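PDB 3UKN: novel protein similar to vertebrate potassium voltage-gated channel, subfamily H (Eag-related) family from Danio rerio, which probably forms the potassium-conducting pore of a voltage-gated delayed-rectifier channel, of which this chain is the cytoplasmic C-linker and cyclic nucleotide-binding homology domain. Local coordinates for residues E56-K59 / D60-D63; I173-K176 / G177-V181; P186-A189 / Q190-S194. One frame throughout, in Å; residues are numbered along the deposited sequence.

Contact 1: E56-K59 / D60-D63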
loop_
_atom_site.group_PDB
_atom_site.type_symbol
_atom_site.label_atom_id
_atom_site.label_comp_id
_atom_site.label_asym_id
_atom_site.label_seq_id
_atom_site.Cartn_x
_atom_site.Cartn_y
_atom_site.Cartn_z
ATOM N N GLU B 56 -0.717 -4.491 -5.512
ATOM C CA GLU B 56 -1.403 -5.473 -6.341
ATOM C C GLU B 56 -0.631 -5.572 -7.647
ATOM O O GLU B 56 -0.839 -4.766 -8.569
ATOM C CB GLU B 56 -2.857 -5.026 -6.585
ATOM C CG GLU B 56 -3.849 -6.116 -7.003
ATOM C CD GLU B 56 -5.273 -5.579 -7.266
ATOM O OE1 GLU B 56 -5.791 -4.818 -6.407
ATOM O OE2 GLU B 56 -5.874 -5.925 -8.326
ATOM N N LEU B 57 0.266 -6.556 -7.725
ATOM C CA LEU B 57 1.216 -6.658 -8.843
ATOM C C LEU B 57 0.553 -7.039 -10.145
ATOM O O LEU B 57 1.103 -6.797 -11.215
ATOM C CB LEU B 57 2.310 -7.690 -8.551
ATOM C CG LEU B 57 3.548 -7.310 -7.731
ATOM C CD1 LEU B 57 4.187 -8.577 -7.180
ATOM C CD2 LEU B 57 4.565 -6.483 -8.554
ATOM N N LEU B 58 -0.630 -7.638 -10.056
ATOM C CA LEU B 58 -1.228 -8.300 -11.219
ATOM C C LEU B 58 -2.405 -7.525 -11.775
ATOM O O LEU B 58 -2.993 -7.920 -12.784
ATOM C CB LEU B 58 -1.667 -9.720 -10.857
ATOM C CG LEU B 58 -0.628 -10.544 -10.099
ATOM C CD1 LEU B 58 -1.202 -11.883 -9.728
ATOM C CD2 LEU B 58 0.678 -10.706 -10.898
ATOM N N LYS B 59 -2.736 -6.421 -11.110
ATOM C CA LYS B 59 -3.886 -5.600 -11.474
ATOM C C LYS B 59 -3.931 -5.151 -12.939
ATOM O O LYS B 59 -5.004 -5.104 -13.539
ATOM C CB LYS B 59 -3.969 -4.367 -10.575
ATOM C CG LYS B 59 -5.096 -3.424 -10.967
ATOM C CD LYS B 59 -5.429 -2.449 -9.839
ATOM C CE LYS B 59 -6.872 -1.955 -9.938
ATOM N NZ LYS B 59 -7.342 -1.437 -8.623
ATOM N N ASP B 60 -2.774 -4.809 -13.498
ATOM C CA ASP B 60 -2.709 -4.275 -14.858
ATOM C C ASP B 60 -2.497 -5.344 -15.927
ATOM O O ASP B 60 -2.476 -5.053 -17.119
ATOM C CB ASP B 60 -1.622 -3.209 -14.951
ATOM C CG ASP B 60 -1.960 -1.974 -14.146
ATOM O OD1 ASP B 60 -1.057 -1.437 -13.465
ATOM O OD2 ASP B 60 -3.137 -1.549 -14.185
ATOM N N PHE B 61 -2.336 -6.582 -15.490
ATOM C CA PHE B 61 -2.157 -7.690 -16.406
ATOM C C PHE B 61 -3.470 -7.981 -17.132
ATOM O O PHE B 61 -4.554 -7.769 -16.582
ATOM C CB PHE B 61 -1.698 -8.935 -15.643
ATOM C CG PHE B 61 -0.249 -8.920 -15.265
ATOM C CD1 PHE B 61 0.459 -7.729 -15.206
ATOM C CD2 PHE B 61 0.413 -10.101 -14.978
ATOM C CE1 PHE B 61 1.810 -7.714 -14.859
ATOM C CE2 PHE B 61 1.756 -10.098 -14.634
ATOM C CZ PHE B 61 2.460 -8.905 -14.579
ATOM N N PRO B 62 -3.372 -8.475 -18.374
ATOM C CA PRO B 62 -4.526 -8.833 -19.210
ATOM C C PRO B 62 -5.312 -9.981 -18.598
ATOM O O PRO B 62 -4.708 -10.865 -18.000
ATOM C CB PRO B 62 -3.882 -9.308 -20.517
ATOM C CG PRO B 62 -2.515 -8.688 -20.524
ATOM C CD PRO B 62 -2.097 -8.654 -19.085
ATOM N N ASP B 63 -6.629 -9.973 -18.765
ATOM C CA ASP B 63 -7.494 -11.011 -18.209
ATOM C C ASP B 63 -6.993 -12.438 -18.464
ATOM O O ASP B 63 -6.917 -13.237 -17.529
ATOM C CB ASP B 63 -8.918 -10.844 -18.731
ATOM C CG ASP B 63 -9.547 -9.535 -18.295
ATOM O OD1 ASP B 63 -9.361 -9.137 -17.123
ATOM O OD2 ASP B 63 -10.225 -8.903 -19.128
#
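Leu58 and Phe61 mark the two ends of a type I beta turn, their CA atoms 5.3 Å apart. A second type I turn, from Glu56 to Lys59, runs directly into it, so the chain winds through two overlapping turns without becoming a regular helix. Closure of the later turn comes from Phe61 N, which donates to Leu58 O at 3.1 Å with an N-H...O angle of 151°. The donor stands well above the carbonyl plane rather than on a lone pair, and the same oxygen also accepts from Arg66 of helix 63-71.

The phenyl ring of Phe61 folds back over the chain. Its CG lies beside the backbone N (chi1 -77°), which turns one ring face toward Leu58 CA, 4.2 Å above the ring plane and displaced toward the rim. Leu57 O lies over that face too, 3.8 Å from Phe61 CE1. The Leu58 side chain slants across the ring, its CD2 reaching Phe61 CE2 at 3.9 Å. Cys41 of the second subunit packs on Phe61, and Leu21 of that subunit on Leu58.

Asp60 and Lys59 diverge from this apolar pair. Asp60 OD1 is hydrogen-bonded to Asn50 ND2 of the second subunit. The chemistry is thus divided: a twice-held carbonyl fixes the turn just before helix 63-71, while its leucine and phenylalanine offer an apolar surface to the subunit interface.

Contact 2: I173-K176 / G177-V181; sequences ISLK and GLREV
Ser174 turns its OG between its own backbone N and carbonyl carbon (chi1 64°), and from there the hydroxyl oxygen accepts a hydrogen bond from Gly177 N at 2.9 Å. Ser174, the last residue of strand 168-174, is thereby the N-cap of helix 175-184, which starts at Leu175. Ser174 O takes the next amide, Leu178 N, with an N-H...O angle of 166°.

Arg179 has its CG beside the backbone N (chi1 -73°) and an extended chain as far as NE, which carries the guanidinium back along the helix over Leu175. Leu175 CB sits under the centre of one face, 3.8 Å from the plane, and Leu175 CD1 approaches Arg179 NH2 at 3.6 Å. That nitrogen is buried without a polar partner, whereas Arg179 NE is held by Leu150 O. From the end of the strand, Ile173 crosses Leu178 of the helix at about a right angle, CG2 against CB at 3.9 Å.

The cap lies within the cyclic nucleotide-binding domain family region, where the strand passes straight into a helix. Ile173 remains hydrogen-bonded to Ile119 of strand 118-122 and packs on Leu77, while Leu178 and Val181 lean on Leu94 of helix 88-96.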
loop_
_atom_site.group_PDB
_atom_site.type_symbol
_atom_site.label_atom_id
_atom_site.label_comp_id
_atom_site.label_asym_id
_atom_site.label_seq_id
_atom_site.Cartn_x
_atom_site.Cartn_y
_atom_site.Cartn_z
ATOM N N ILE B 173 -6.718 -11.304 2.968
ATOM C CA ILE B 173 -7.216 -10.458 1.902
ATOM C C ILE B 173 -7.664 -9.135 2.555
ATOM O O ILE B 173 -8.371 -9.148 3.572
ATOM C CB ILE B 173 -8.414 -11.096 1.234
ATOM C CG1 ILE B 173 -8.069 -12.507 0.767
ATOM C CG2 ILE B 173 -8.908 -10.243 0.075
ATOM C CD1 ILE B 173 -9.162 -13.152 -0.052
ATOM N N SER B 174 -7.231 -8.008 1.995
ATOM C CA SER B 174 -7.568 -6.708 2.547
ATOM C C SER B 174 -9.045 -6.497 2.373
ATOM O O SER B 174 -9.641 -6.979 1.400
ATOM C CB SER B 174 -6.828 -5.599 1.802
ATOM O OG SER B 174 -7.246 -5.556 0.446
ATOM N N LEU B 175 -9.645 -5.757 3.294
ATOM C CA LEU B 175 -11.069 -5.429 3.178
ATOM C C LEU B 175 -11.307 -4.603 1.922
ATOM O O LEU B 175 -12.332 -4.732 1.260
ATOM C CB LEU B 175 -11.548 -4.656 4.411
ATOM C CG LEU B 175 -11.413 -5.450 5.704
ATOM C CD1 LEU B 175 -12.242 -4.795 6.822
ATOM C CD2 LEU B 175 -11.841 -6.923 5.447
ATOM N N LYS B 176 -10.346 -3.745 1.599
ATOM C CA LYS B 176 -10.448 -2.921 0.404
ATOM C C LYS B 176 -10.543 -3.810 -0.837
ATOM O O LYS B 176 -11.436 -3.641 -1.651
ATOM C CB LYS B 176 -9.232 -2.006 0.309
ATOM C CG LYS B 176 -9.292 -0.925 -0.762
ATOM C CD LYS B 176 -7.992 -0.120 -0.738
ATOM C CE LYS B 176 -7.605 0.421 -2.107
ATOM N NZ LYS B 176 -8.519 1.507 -2.564
ATOM N N GLY B 177 -9.636 -4.773 -0.964
ATOM C CA GLY B 177 -9.573 -5.598 -2.167
ATOM C C GLY B 177 -10.794 -6.496 -2.226
ATOM O O GLY B 177 -11.444 -6.650 -3.258
ATOM N N LEU B 178 -11.107 -7.075 -1.083
ATOM C CA LEU B 178 -12.274 -7.913 -0.925
ATOM C C LEU B 178 -13.533 -7.167 -1.289
ATOM O O LEU B 178 -14.402 -7.719 -1.958
ATOM C CB LEU B 178 -12.363 -8.402 0.514
ATOM C CG LEU B 178 -13.610 -9.187 0.881
ATOM C CD1 LEU B 178 -13.534 -10.608 0.340
ATOM C CD2 LEU B 178 -13.700 -9.205 2.392
ATOM N N ARG B 179 -13.642 -5.908 -0.883
ATOM C CA ARG B 179 -14.888 -5.187 -1.135
ATOM C C ARG B 179 -15.004 -4.859 -2.598
ATOM O O ARG B 179 -16.098 -4.826 -3.149
ATOM C CB ARG B 179 -15.003 -3.912 -0.284
ATOM C CG ARG B 179 -15.279 -4.178 1.209
ATOM C CD ARG B 179 -14.984 -2.941 2.039
ATOM N NE ARG B 179 -15.184 -3.143 3.474
ATOM C CZ ARG B 179 -14.623 -2.384 4.416
ATOM N NH1 ARG B 179 -13.812 -1.386 4.072
ATOM N NH2 ARG B 179 -14.863 -2.623 5.700
ATOM N N GLU B 180 -13.858 -4.613 -3.225
ATOM C CA GLU B 180 -13.811 -4.289 -4.642
ATOM C C GLU B 180 -14.291 -5.506 -5.436
ATOM O O GLU B 180 -15.151 -5.402 -6.310
ATOM C CB GLU B 180 -12.390 -3.886 -5.034
ATOM C CG GLU B 180 -12.184 -3.619 -6.513
ATOM C CD GLU B 180 -10.804 -3.046 -6.811
ATOM O OE1 GLU B 180 -10.488 -2.835 -8.001
ATOM O OE2 GLU B 180 -10.034 -2.803 -5.854
ATOM N N VAL B 181 -13.766 -6.674 -5.095
ATOM C CA VAL B 181 -14.211 -7.916 -5.743
ATOM C C VAL B 181 -15.707 -8.225 -5.561
ATOM O O VAL B 181 -16.407 -8.500 -6.539
ATOM C CB VAL B 181 -13.357 -9.111 -5.335
ATOM C CG1 VAL B 181 -13.891 -10.378 -5.984
ATOM C CG2 VAL B 181 -11.927 -8.873 -5.764
#

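Contact 3: P186-A189 / Q190-S194; sequences PEYA and QKFVS
Tyr188 and Phe192, one helical turn apart, slant across each other with unlike parts in touch. The tyrosine offers a ring face: Phe192 CB stands over it, 4.2 Å from the ring centroid and 27° off the normal, a CH-pi contact. The phenylalanine instead offers its edge, since Tyr188 OH lies in the plane of the Phe192 ring and meets CD1 at 3.5 Å. The two ring planes are steeply inclined to each other. Tyr188 leaves the helix with CG opposite the backbone N (chi1 172°), and Phe192 does likewise; this torsion carries the tyrosine ring forward along the helix, bringing its CE2 and OH up to Phe192. Tyr188 OH is hydrogen-bonded to Leu82 O, which helps to fix where the ring lies.

These are positions i and i+4 of helix 186-199, the second of two successive helices that follow the beta roll within the cyclic nucleotide-binding homology domain. The backbone beneath the rings is regular: Phe192 N donates to Tyr188 O at 2.8 Å, and Val193 N to Ala189 O at 3.0 Å. At the start of the helix the bond from Gln190 N to Pro186 O is longer, 3.3 Å, though close to straight at 165°.

Other side chains lie against the helix carbonyls. Val193 directs CG2 to within 3.3 Å of Ala189 O, and Lys191 passes its CG 3.7 Å from Glu187 O before its extended chain runs outward. Leu182 of helix 175-184 packs against Tyr188, Ala189 and Phe192, while Phe83, Ser85 and Ala86 border the tyrosine.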
loop_
_atom_site.group_PDB
_atom_site.type_symbol
_atom_site.label_atom_id
_atom_site.label_comp_id
_atom_site.label_asym_id
_atom_site.label_seq_id
_atom_site.Cartn_x
_atom_site.Cartn_y
_atom_site.Cartn_z
ATOM N N PRO B 186 -22.064 -9.072 -7.141
ATOM C CA PRO B 186 -23.119 -8.707 -6.176
ATOM C C PRO B 186 -23.920 -9.913 -5.698
ATOM O O PRO B 186 -24.340 -9.967 -4.551
ATOM C CB PRO B 186 -24.050 -7.796 -6.989
ATOM C CG PRO B 186 -23.236 -7.308 -8.127
ATOM C CD PRO B 186 -22.209 -8.354 -8.425
ATOM N N GLU B 187 -24.144 -10.864 -6.591
ATOM C CA GLU B 187 -24.932 -12.036 -6.275
ATOM C C GLU B 187 -24.201 -12.859 -5.238
ATOM O O GLU B 187 -24.784 -13.285 -4.238
ATOM C CB GLU B 187 -25.177 -12.865 -7.534
ATOM C CG GLU B 187 -26.133 -12.211 -8.513
ATOM C CD GLU B 187 -26.144 -12.891 -9.872
ATOM O OE1 GLU B 187 -25.670 -14.046 -9.968
ATOM O OE2 GLU B 187 -26.618 -12.260 -10.843
ATOM N N TYR B 188 -22.919 -13.089 -5.480
ATOM C CA TYR B 188 -22.141 -13.838 -4.517
ATOM C C TYR B 188 -22.044 -13.076 -3.197
ATOM O O TYR B 188 -22.052 -13.680 -2.139
ATOM C CB TYR B 188 -20.743 -14.227 -5.038
ATOM C CG TYR B 188 -19.952 -14.816 -3.910
ATOM C CD1 TYR B 188 -20.361 -16.002 -3.303
ATOM C CD2 TYR B 188 -18.857 -14.156 -3.380
ATOM C CE1 TYR B 188 -19.672 -16.532 -2.226
ATOM C CE2 TYR B 188 -18.164 -14.683 -2.289
ATOM C CZ TYR B 188 -18.577 -15.866 -1.724
ATOM O OH TYR B 188 -17.891 -16.389 -0.644
ATOM N N ALA B 189 -21.960 -11.751 -3.264
ATOM C CA ALA B 189 -21.782 -10.927 -2.064
ATOM C C ALA B 189 -22.909 -11.138 -1.046
ATOM O O ALA B 189 -22.661 -11.306 0.146
ATOM C CB ALA B 189 -21.644 -9.447 -2.431
ATOM N N GLN B 190 -24.144 -11.152 -1.531
ATOM C CA GLN B 190 -25.295 -11.458 -0.694
ATOM C C GLN B 190 -25.123 -12.808 0.023
ATOM O O GLN B 190 -25.425 -12.941 1.214
ATOM C CB GLN B 190 -26.570 -11.451 -1.549
ATOM C CG GLN B 190 -27.859 -11.284 -0.773
ATOM C CD GLN B 190 -28.111 -9.848 -0.336
ATOM O OE1 GLN B 190 -27.175 -9.092 -0.068
ATOM N NE2 GLN B 190 -29.384 -9.466 -0.268
ATOM N N LYS B 191 -24.636 -13.818 -0.690
ATOM C CA LYS B 191 -24.411 -15.108 -0.042
ATOM C C LYS B 191 -23.240 -15.026 0.934
ATOM O O LYS B 191 -23.262 -15.652 1.988
ATOM C CB LYS B 191 -24.208 -16.232 -1.073
ATOM C CG LYS B 191 -25.345 -16.263 -2.097
ATOM C CD LYS B 191 -25.417 -17.544 -2.901
ATOM C CE LYS B 191 -26.339 -17.338 -4.120
ATOM N NZ LYS B 191 -26.403 -18.501 -5.067
ATOM N N PHE B 192 -22.220 -14.261 0.566
ATOM C CA PHE B 192 -21.031 -14.110 1.390
ATOM C C PHE B 192 -21.424 -13.581 2.784
ATOM O O PHE B 192 -21.005 -14.105 3.804
ATOM C CB PHE B 192 -20.033 -13.172 0.679
ATOM C CG PHE B 192 -18.841 -12.801 1.509
ATOM C CD1 PHE B 192 -17.649 -13.494 1.384
ATOM C CD2 PHE B 192 -18.921 -11.763 2.424
ATOM C CE1 PHE B 192 -16.537 -13.162 2.176
ATOM C CE2 PHE B 192 -17.826 -11.404 3.209
ATOM C CZ PHE B 192 -16.628 -12.104 3.093
ATOM N N VAL B 193 -22.250 -12.541 2.804
ATOM C CA VAL B 193 -22.774 -11.984 4.044
ATOM C C VAL B 193 -23.504 -13.058 4.873
ATOM O O VAL B 193 -23.309 -13.172 6.084
ATOM C CB VAL B 193 -23.751 -10.827 3.743
ATOM C CG1 VAL B 193 -24.397 -10.335 5.031
ATOM C CG2 VAL B 193 -23.036 -9.679 3.024
ATOM N N SER B 194 -24.341 -13.848 4.207
ATOM C CA SER B 194 -25.066 -14.912 4.880
ATOM C C SER B 194 -24.223 -16.113 5.263
ATOM O O SER B 194 -24.692 -16.948 6.033
ATOM C CB SER B 194 -26.252 -15.376 4.037
ATOM O OG SER B 194 -27.217 -14.342 3.939
#

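How the contacts relate
From the N terminus, the three contacts come in series, each closing before the next opens; none nests within or crosses another. Contact 1 closes a turn in the loop between helix 32-45 and helix 63-71. Contact 2 lies much later, where strand 168-174 gives way to helix 175-184, and contact 3 is in helix 186-199, which follows almost at once. Contacts 1 and 2, with centres about 15 Å apart, meet through a long, weak ion pair, Lys59 NZ to Glu180 OE1 at 3.5 Å. Contacts 2 and 3 touch where Leu178 CD2 packs on Phe192 CZ at 4.2 Å, joining the two successive helices. Contacts 1 and 3 remain about 16 Å apart at their nearest atoms.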